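Exopolyphosphatase (Cytophaga hutchinsonii, PDB 3MDQ) probably hydrolyses terminal phosphates from inorganic polyphosphate, as an exopolyphosphatase of the Ppx/GppA family with an actin-like ATPase fold. Local coordinates at residues E53-A58 / K91-D96; F145-K150 / E196-T201; T205-C210 / E281-L286. One frame throughout, in Å; residues are numbered along the deposited sequence.

Contact 1 (E53-A58 / K91-D96)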
loop_
_atom_site.group_PDB
_atom_site.type_symbol
_atom_site.label_atom_id
_atom_site.label_comp_id
_atom_site.label_asym_id
_atom_site.label_seq_id
_atom_site.Cartn_x
_atom_site.Cartn_y
_atom_site.Cartn_z
ATOM N N GLU A 53 12.631 15.033 -11.881
ATOM C CA GLU A 53 11.224 15.234 -12.179
ATOM C C GLU A 53 10.358 14.689 -11.061
ATOM O O GLU A 53 9.360 15.301 -10.687
ATOM C CB GLU A 53 10.855 14.617 -13.538
ATOM C CG GLU A 53 11.468 15.482 -14.682
ATOM C CD GLU A 53 11.560 14.803 -16.015
ATOM O OE1 GLU A 53 10.686 13.971 -16.343
ATOM O OE2 GLU A 53 12.513 15.136 -16.750
ATOM N N ALA A 54 10.740 13.527 -10.526
ATOM C CA ALA A 54 10.003 12.891 -9.441
ATOM C C ALA A 54 10.114 13.737 -8.173
ATOM O O ALA A 54 9.123 13.911 -7.479
ATOM C CB ALA A 54 10.503 11.442 -9.206
HETATM N N MSE A 55 11.303 14.276 -7.874
HETATM C CA MSE A 55 11.457 15.145 -6.699
HETATM C C MSE A 55 10.596 16.382 -6.831
HETATM O O MSE A 55 9.989 16.819 -5.846
HETATM C CB MSE A 55 12.929 15.517 -6.436
HETATM C CG MSE A 55 13.725 14.322 -6.022
HETATM SE SE MSE A 55 15.469 14.714 -5.247
HETATM C CE MSE A 55 16.446 14.925 -6.947
ATOM N N ASP A 56 10.536 16.954 -8.036
ATOM C CA ASP A 56 9.699 18.129 -8.270
ATOM C C ASP A 56 8.202 17.827 -8.094
ATOM O O ASP A 56 7.460 18.626 -7.508
ATOM C CB ASP A 56 9.982 18.709 -9.657
ATOM C CG ASP A 56 11.281 19.466 -9.698
ATOM O OD1 ASP A 56 11.854 19.724 -8.611
ATOM O OD2 ASP A 56 11.751 19.775 -10.808
ATOM N N ARG A 57 7.750 16.667 -8.568
ATOM C CA ARG A 57 6.361 16.243 -8.326
ATOM C C ARG A 57 6.100 16.075 -6.826
ATOM O O ARG A 57 5.045 16.472 -6.318
ATOM C CB ARG A 57 5.991 14.954 -9.083
ATOM C CG ARG A 57 5.949 15.104 -10.589
ATOM C CD ARG A 57 5.449 13.840 -11.280
ATOM N NE ARG A 57 6.286 12.659 -11.133
ATOM C CZ ARG A 57 7.268 12.297 -11.949
ATOM N NH1 ARG A 57 7.601 13.027 -13.019
ATOM N NH2 ARG A 57 7.907 11.158 -11.731
ATOM N N ALA A 58 7.033 15.441 -6.133
ATOM C CA ALA A 58 6.906 15.241 -4.684
ATOM C C ALA A 58 6.756 16.583 -3.931
ATOM O O ALA A 58 5.880 16.725 -3.075
ATOM C CB ALA A 58 8.107 14.408 -4.090
ATOM N N LYS A 91 18.141 10.266 -1.473
ATOM C CA LYS A 91 17.046 10.622 -0.561
ATOM C C LYS A 91 17.264 11.881 0.265
ATOM O O LYS A 91 16.324 12.629 0.518
ATOM C CB LYS A 91 16.719 9.479 0.358
ATOM C CG LYS A 91 17.731 9.167 1.418
ATOM C CD LYS A 91 17.277 8.005 2.375
ATOM C CE LYS A 91 18.273 7.740 3.516
ATOM N NZ LYS A 91 19.626 7.314 3.055
ATOM N N GLN A 92 18.483 12.144 0.708
ATOM C CA GLN A 92 18.703 13.285 1.569
ATOM C C GLN A 92 18.499 14.587 0.798
ATOM O O GLN A 92 18.178 15.597 1.405
ATOM C CB GLN A 92 20.100 13.294 2.183
ATOM C CG GLN A 92 20.219 14.193 3.427
ATOM C CD GLN A 92 19.315 13.714 4.543
ATOM O OE1 GLN A 92 19.272 12.506 4.829
ATOM N NE2 GLN A 92 18.579 14.621 5.152
ATOM N N VAL A 93 18.735 14.591 -0.514
ATOM C CA VAL A 93 18.442 15.793 -1.295
ATOM C C VAL A 93 16.946 16.120 -1.177
ATOM O O VAL A 93 16.564 17.272 -0.927
ATOM C CB VAL A 93 18.809 15.596 -2.795
ATOM C CG1 VAL A 93 18.281 16.740 -3.660
ATOM C CG2 VAL A 93 20.356 15.436 -2.956
ATOM N N LEU A 94 16.109 15.118 -1.414
ATOM C CA LEU A 94 14.645 15.275 -1.305
ATOM C C LEU A 94 14.208 15.679 0.109
ATOM O O LEU A 94 13.398 16.605 0.267
ATOM C CB LEU A 94 13.912 14.017 -1.772
ATOM C CG LEU A 94 12.373 14.069 -1.656
ATOM C CD1 LEU A 94 11.824 15.257 -2.456
ATOM C CD2 LEU A 94 11.733 12.703 -2.148
ATOM N N ILE A 95 14.752 15.015 1.130
ATOM C CA ILE A 95 14.403 15.291 2.513
ATOM C C ILE A 95 14.756 16.731 2.871
ATOM O O ILE A 95 13.967 17.433 3.474
ATOM C CB ILE A 95 15.110 14.280 3.423
ATOM C CG1 ILE A 95 14.502 12.889 3.210
ATOM C CG2 ILE A 95 15.007 14.672 4.924
ATOM C CD1 ILE A 95 15.273 11.780 3.902
ATOM N N ASP A 96 15.914 17.192 2.435
ATOM C CA ASP A 96 16.363 18.550 2.779
ATOM C C ASP A 96 15.526 19.600 2.021
ATOM O O ASP A 96 15.193 20.662 2.566
ATOM C CB ASP A 96 17.834 18.729 2.471
ATOM C CG ASP A 96 18.736 17.981 3.448
ATOM O OD1 ASP A 96 18.244 17.383 4.444
ATOM O OD2 ASP A 96 19.961 17.971 3.205
#
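Met-55, modelled as selenomethionine, reaches from helix 52-71 across to Val-93 and Leu-94 near the start of helix 91-102. The short segments run nearly side by side, their axes 10.7 Å apart at closest approach and inclined by 27°. Followed outward, Met-55 passes from Leu-94 to Val-93. CB lies 4.1 Å from Leu-94 CD1, and CG keeps the same 4.1 Å from Leu-94 CD1, so this methyl rides alongside the root of the chain. The selenium makes the closest approaches: SE stands 3.9 Å from Leu-94 CB and 3.8 Å from Val-93 CG1. A bend at the last torsion (chi3 -83°) then turns CE, which ends 4.2 Å from Val-93 CG1. Met-55 and Leu-94 thus slide past each other in opposite directions, tip beside root, while Val-93 is crossed at about a right angle. One turn further on, Ala-58 CB takes up the same Leu-94 methyl, with CD1 at 4.1 Å. Leu-94 can serve both residues because its CG is swung opposite the backbone N (chi1 178°), extending the branch toward helix 52-71. Ile-50 and Asn-90 also touch Met-55, Leu-40 backs Ala-58, and Ile-95 faces strand 106-108. The contact thereby ties together two helices of the five-stranded lobe, the second of which carries the beta-alpha-beta crossover between the parallel strands 76-81 and 106-108. Polar groups keep to other sides: Arg-57 binds the carbonyls of Val-38 and Gly-39, and Gln-92 NE2 bonds Asp-96 OD1 one turn along its own helix. No hydrogen bond or ion pair crosses the interface, so the pairing rests on apolar burial and shape, with Val-93 at its exposed margin.

Contact 2 (F145-K150 / E196-T201)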
loop_
_atom_site.group_PDB
_atom_site.type_symbol
_atom_site.label_atom_id
_atom_site.label_comp_id
_atom_site.label_asym_id
_atom_site.label_seq_id
_atom_site.Cartn_x
_atom_site.Cartn_y
_atom_site.Cartn_z
ATOM N N PHE A 145 4.392 -8.194 4.187
ATOM C CA PHE A 145 3.604 -9.311 4.629
ATOM C C PHE A 145 3.699 -9.409 6.133
ATOM O O PHE A 145 4.810 -9.276 6.697
ATOM C CB PHE A 145 4.119 -10.599 4.039
ATOM C CG PHE A 145 3.961 -10.715 2.545
ATOM C CD1 PHE A 145 2.780 -11.137 1.999
ATOM C CD2 PHE A 145 5.023 -10.430 1.711
ATOM C CE1 PHE A 145 2.640 -11.241 0.630
ATOM C CE2 PHE A 145 4.888 -10.562 0.353
ATOM C CZ PHE A 145 3.716 -10.974 -0.189
ATOM N N ILE A 146 2.554 -9.597 6.792
ATOM C CA ILE A 146 2.502 -9.727 8.235
ATOM C C ILE A 146 1.595 -10.900 8.625
ATOM O O ILE A 146 0.468 -11.005 8.086
ATOM C CB ILE A 146 1.959 -8.456 8.932
ATOM C CG1 ILE A 146 2.630 -7.175 8.428
ATOM C CG2 ILE A 146 2.080 -8.589 10.471
ATOM C CD1 ILE A 146 1.858 -6.467 7.355
ATOM N N ILE A 147 2.054 -11.776 9.529
ATOM C CA ILE A 147 1.225 -12.831 10.065
ATOM C C ILE A 147 0.903 -12.489 11.504
ATOM O O ILE A 147 1.809 -12.243 12.259
ATOM C CB ILE A 147 1.870 -14.203 9.953
ATOM C CG1 ILE A 147 2.088 -14.592 8.493
ATOM C CG2 ILE A 147 1.041 -15.278 10.697
ATOM C CD1 ILE A 147 2.895 -15.857 8.259
ATOM N N GLY A 148 -0.382 -12.416 11.836
ATOM C CA GLY A 148 -0.780 -12.072 13.189
ATOM C C GLY A 148 -2.255 -12.185 13.418
ATOM O O GLY A 148 -2.992 -12.811 12.645
ATOM N N ASN A 149 -2.710 -11.565 14.511
ATOM C CA ASN A 149 -4.134 -11.579 14.898
ATOM C C ASN A 149 -4.457 -10.295 15.597
ATOM O O ASN A 149 -3.750 -9.336 15.416
ATOM C CB ASN A 149 -4.442 -12.827 15.743
ATOM C CG ASN A 149 -3.602 -12.895 17.010
ATOM O OD1 ASN A 149 -3.174 -11.888 17.555
ATOM N ND2 ASN A 149 -3.390 -14.110 17.503
ATOM N N LYS A 150 -5.544 -10.238 16.376
ATOM C CA LYS A 150 -5.992 -8.984 16.932
ATOM C C LYS A 150 -5.013 -8.367 17.904
ATOM O O LYS A 150 -5.054 -7.144 18.128
ATOM C CB LYS A 150 -7.359 -9.125 17.637
ATOM C CG LYS A 150 -7.351 -9.889 18.942
ATOM C CD LYS A 150 -8.752 -9.800 19.582
ATOM C CE LYS A 150 -8.810 -10.493 20.935
ATOM N NZ LYS A 150 -10.203 -10.455 21.474
ATOM N N GLU A 196 7.155 -18.319 2.434
ATOM C CA GLU A 196 6.703 -19.684 2.435
ATOM C C GLU A 196 7.007 -20.350 3.784
ATOM O O GLU A 196 6.177 -21.091 4.347
ATOM C CB GLU A 196 7.413 -20.492 1.355
ATOM C CG GLU A 196 7.037 -20.262 -0.020
ATOM C CD GLU A 196 7.773 -21.317 -0.866
ATOM O OE1 GLU A 196 8.939 -21.094 -1.229
ATOM O OE2 GLU A 196 7.224 -22.427 -1.035
ATOM N N LYS A 197 8.211 -20.106 4.287
ATOM C CA LYS A 197 8.640 -20.687 5.552
ATOM C C LYS A 197 7.757 -20.209 6.689
ATOM O O LYS A 197 7.335 -21.002 7.521
ATOM C CB LYS A 197 10.121 -20.386 5.793
ATOM C CG LYS A 197 11.023 -21.204 4.889
ATOM C CD LYS A 197 12.489 -20.910 5.178
ATOM C CE LYS A 197 13.411 -21.731 4.291
ATOM N NZ LYS A 197 14.758 -21.098 4.252
ATOM N N ALA A 198 7.484 -18.898 6.723
ATOM C CA ALA A 198 6.610 -18.343 7.761
ATOM C C ALA A 198 5.188 -18.873 7.719
ATOM O O ALA A 198 4.569 -19.103 8.757
ATOM C CB ALA A 198 6.629 -16.818 7.707
ATOM N N ILE A 199 4.651 -19.017 6.524
ATOM C CA ILE A 199 3.326 -19.594 6.362
ATOM C C ILE A 199 3.305 -21.031 6.878
ATOM O O ILE A 199 2.385 -21.448 7.608
ATOM C CB ILE A 199 2.856 -19.533 4.888
ATOM C CG1 ILE A 199 2.549 -18.091 4.504
ATOM C CG2 ILE A 199 1.609 -20.427 4.635
ATOM C CD1 ILE A 199 2.289 -17.846 2.980
ATOM N N ASN A 200 4.367 -21.778 6.601
ATOM C CA ASN A 200 4.431 -23.168 7.099
ATOM C C ASN A 200 4.532 -23.238 8.605
ATOM O O ASN A 200 3.962 -24.127 9.231
ATOM C CB ASN A 200 5.629 -23.870 6.464
ATOM C CG ASN A 200 5.413 -24.159 4.979
ATOM O OD1 ASN A 200 4.294 -24.078 4.471
ATOM N ND2 ASN A 200 6.500 -24.506 4.277
ATOM N N THR A 201 5.256 -22.305 9.187
ATOM C CA THR A 201 5.430 -22.215 10.636
ATOM C C THR A 201 4.152 -21.813 11.363
ATOM O O THR A 201 3.730 -22.483 12.318
ATOM C CB THR A 201 6.554 -21.244 10.987
ATOM O OG1 THR A 201 7.761 -21.774 10.446
ATOM C CG2 THR A 201 6.735 -21.092 12.501
#
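Ile-147 meets Ala-198 and Ile-199 through an extended ethyl arm: its CG1 sits opposite the carbonyl carbon (chi1 -63°), and chi2 of 172° carries CD1 straight on toward the helix. This is strand-on-helix packing in the six-stranded lobe of an actin-like ATPase fold, where helix 193-202 covers strand 143-148 just before the chain enters strand 206-210. The arm spans a gap in which the nearest CA atoms, those of Ile-147 and Ile-199, are 8.0 Å apart. CD1 settles over the face of the peptide group joining Ala-198 to Ile-199, 3.7 Å from Ala-198 O, 3.8 Å from Ala-198 C and 4.0 Å from Ile-199 N. A methyl spread over a flat peptide in this way makes van der Waals contact with three backbone atoms at once and forms no hydrogen bond.

The remaining contacts are apolar and come from both helix residues. Ala-198 turns its CB toward the strand, and Trp-155 on the neighbouring strand 153-159 touches both it and Ile-147. Leu-134 of strand 133-138 similarly meets both Ile-147 and Ile-199, so adjoining strands on both sides contribute to the seam. Ile-199 is turned less directly to the strand, leaving its CG1 4.4 Å from Ile-147 CD1. The closer side-chain pair is methyl to methyl, Ala-198 CB with Ile-147 CD1 at 3.9 Å.

Contact 3 (T205-C210 / E281-L286); sequences TQLIGC and EHVLKL
Leu-207 meets Val-283 and Leu-284 with no flat group between them; the nearest ring on the helix, the imidazole of His-282, points elsewhere, its ring meeting that of His-185 with planes about 15° apart and that of Phe-188 edge-to-face. His-282 ND1 is also hydrogen-bonded to His-185 ND1. What joins the segments is strand-to-helix packing in the six-stranded lobe of the actin-like fold: helix 267-286 lies over strand 206-210, which runs between the parallel strands 133-138 and 291-295.

Leu-207 spreads its two methyls over consecutive helix residues. With CG opposite the backbone N (chi1 -177°), the fork faces the helix, and CD1 comes to 4.2 Å from Val-283 CG1. Each helix side chain crosses it at about a right angle. The CB bond of Leu-284 is not aimed at the strand, yet the end of its side chain comes nearer to it. Leu-134 adds to the same apolar layer by touching both Leu-207 and Val-283, while Leu-241 and Phe-244 of helix 241-253 pack on Leu-284. The other Leu-207 methyl, CD2, rests 4.0 Å from Leu-284 CG and 3.7 Å from Leu-284 CD2.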
loop_
_atom_site.group_PDB
_atom_site.type_symbol
_atom_site.label_atom_id
_atom_site.label_comp_id
_atom_site.label_asym_id
_atom_site.label_seq_id
_atom_site.Cartn_x
_atom_site.Cartn_y
_atom_site.Cartn_z
ATOM N N THR A 205 -4.884 -18.829 8.322
ATOM C CA THR A 205 -6.090 -19.362 7.742
ATOM C C THR A 205 -6.899 -18.305 7.007
ATOM O O THR A 205 -7.957 -18.618 6.419
ATOM C CB THR A 205 -7.005 -19.964 8.856
ATOM O OG1 THR A 205 -7.278 -18.963 9.844
ATOM C CG2 THR A 205 -6.332 -21.164 9.497
ATOM N N GLN A 206 -6.425 -17.055 7.007
ATOM C CA GLN A 206 -7.114 -15.987 6.286
ATOM C C GLN A 206 -6.095 -15.055 5.628
ATOM O O GLN A 206 -4.939 -14.936 6.063
ATOM C CB GLN A 206 -7.978 -15.123 7.222
ATOM C CG GLN A 206 -9.060 -15.875 8.074
ATOM C CD GLN A 206 -10.125 -16.657 7.248
ATOM O OE1 GLN A 206 -10.626 -17.700 7.699
ATOM N NE2 GLN A 206 -10.398 -16.214 6.063
ATOM N N LEU A 207 -6.540 -14.424 4.545
ATOM C CA LEU A 207 -5.747 -13.466 3.776
ATOM C C LEU A 207 -6.431 -12.109 3.776
ATOM O O LEU A 207 -7.627 -11.968 3.452
ATOM C CB LEU A 207 -5.511 -13.953 2.312
ATOM C CG LEU A 207 -4.634 -13.077 1.424
ATOM C CD1 LEU A 207 -3.207 -12.881 1.981
ATOM C CD2 LEU A 207 -4.561 -13.664 -0.011
ATOM N N ILE A 208 -5.687 -11.077 4.146
ATOM C CA ILE A 208 -6.145 -9.687 4.156
ATOM C C ILE A 208 -5.245 -8.871 3.234
ATOM O O ILE A 208 -4.013 -9.067 3.252
ATOM C CB ILE A 208 -6.036 -9.113 5.568
ATOM C CG1 ILE A 208 -6.958 -9.887 6.529
ATOM C CG2 ILE A 208 -6.354 -7.610 5.600
ATOM C CD1 ILE A 208 -6.741 -9.565 8.024
ATOM N N GLY A 209 -5.828 -8.001 2.409
ATOM C CA GLY A 209 -5.053 -7.116 1.543
ATOM C C GLY A 209 -5.357 -5.677 1.850
ATOM O O GLY A 209 -6.498 -5.337 2.194
ATOM N N CYS A 210 -4.362 -4.805 1.741
ATOM C CA CYS A 210 -4.603 -3.375 1.849
ATOM C C CYS A 210 -3.785 -2.597 0.797
ATOM O O CYS A 210 -2.862 -3.136 0.165
ATOM C CB CYS A 210 -4.389 -2.856 3.267
ATOM S SG CYS A 210 -2.753 -3.171 3.923
ATOM N N GLU A 281 -2.316 -13.843 -6.683
ATOM C CA GLU A 281 -2.617 -15.219 -7.048
ATOM C C GLU A 281 -1.532 -16.131 -6.461
ATOM O O GLU A 281 -1.851 -17.142 -5.826
ATOM C CB GLU A 281 -2.755 -15.367 -8.566
ATOM C CG GLU A 281 -2.928 -16.790 -9.056
ATOM C CD GLU A 281 -4.287 -17.370 -8.840
ATOM O OE1 GLU A 281 -5.168 -16.706 -8.279
ATOM O OE2 GLU A 281 -4.476 -18.534 -9.251
ATOM N N HIS A 282 -0.262 -15.749 -6.633
ATOM C CA HIS A 282 0.843 -16.549 -6.131
ATOM C C HIS A 282 0.693 -16.801 -4.646
ATOM O O HIS A 282 0.840 -17.934 -4.170
ATOM C CB HIS A 282 2.150 -15.820 -6.410
ATOM C CG HIS A 282 3.359 -16.660 -6.193
ATOM N ND1 HIS A 282 3.971 -17.330 -7.221
ATOM C CD2 HIS A 282 4.074 -16.928 -5.079
ATOM C CE1 HIS A 282 4.998 -18.016 -6.742
ATOM N NE2 HIS A 282 5.076 -17.806 -5.445
ATOM N N VAL A 283 0.386 -15.742 -3.900
ATOM C CA VAL A 283 0.215 -15.853 -2.433
ATOM C C VAL A 283 -1.010 -16.696 -2.053
ATOM O O VAL A 283 -0.956 -17.524 -1.148
ATOM C CB VAL A 283 0.180 -14.450 -1.777
ATOM C CG1 VAL A 283 -0.119 -14.565 -0.246
ATOM C CG2 VAL A 283 1.509 -13.735 -2.020
ATOM N N LEU A 284 -2.100 -16.526 -2.785
ATOM C CA LEU A 284 -3.303 -17.345 -2.583
ATOM C C LEU A 284 -3.060 -18.819 -2.675
ATOM O O LEU A 284 -3.664 -19.602 -1.905
ATOM C CB LEU A 284 -4.387 -17.017 -3.611
ATOM C CG LEU A 284 -5.324 -15.929 -3.224
ATOM C CD1 LEU A 284 -6.230 -15.672 -4.431
ATOM C CD2 LEU A 284 -6.171 -16.339 -1.969
ATOM N N LYS A 285 -2.168 -19.243 -3.573
ATOM C CA LYS A 285 -1.831 -20.644 -3.706
ATOM C C LYS A 285 -1.057 -21.157 -2.493
ATOM O O LYS A 285 -1.095 -22.351 -2.217
ATOM C CB LYS A 285 -1.048 -20.883 -5.003
ATOM C CG LYS A 285 -1.909 -20.672 -6.250
ATOM N N LEU A 286 -0.401 -20.265 -1.752
ATOM C CA LEU A 286 0.329 -20.622 -0.499
ATOM C C LEU A 286 -0.522 -20.673 0.764
ATOM O O LEU A 286 -0.164 -21.362 1.723
ATOM C CB LEU A 286 1.480 -19.619 -0.248
ATOM C CG LEU A 286 2.531 -19.439 -1.334
ATOM C CD1 LEU A 286 3.549 -18.381 -0.976
ATOM C CD2 LEU A 286 3.204 -20.797 -1.662
#

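Overall arrangement
Contact 1 closes first along the chain and stands apart in the five-stranded lobe, its centre about 35 Å from that of contact 2 and about 34 Å from that of contact 3, on the opposite side of the chain's centre. Contacts 2 and 3 follow in series and adjoin, with centres about 11 Å apart. Both build on the six-stranded sheet, and helix 193-202 of contact 2 leads directly into strand 206-210 of contact 3. They touch where Phe-145 CE1 lies 3.8 Å from Val-283 CG2, so the two packings adjoin directly. Contact 1 thus lies within one lobe and contacts 2 and 3 within the other; in this superfamily, the active site typically lies in the cleft between such lobes.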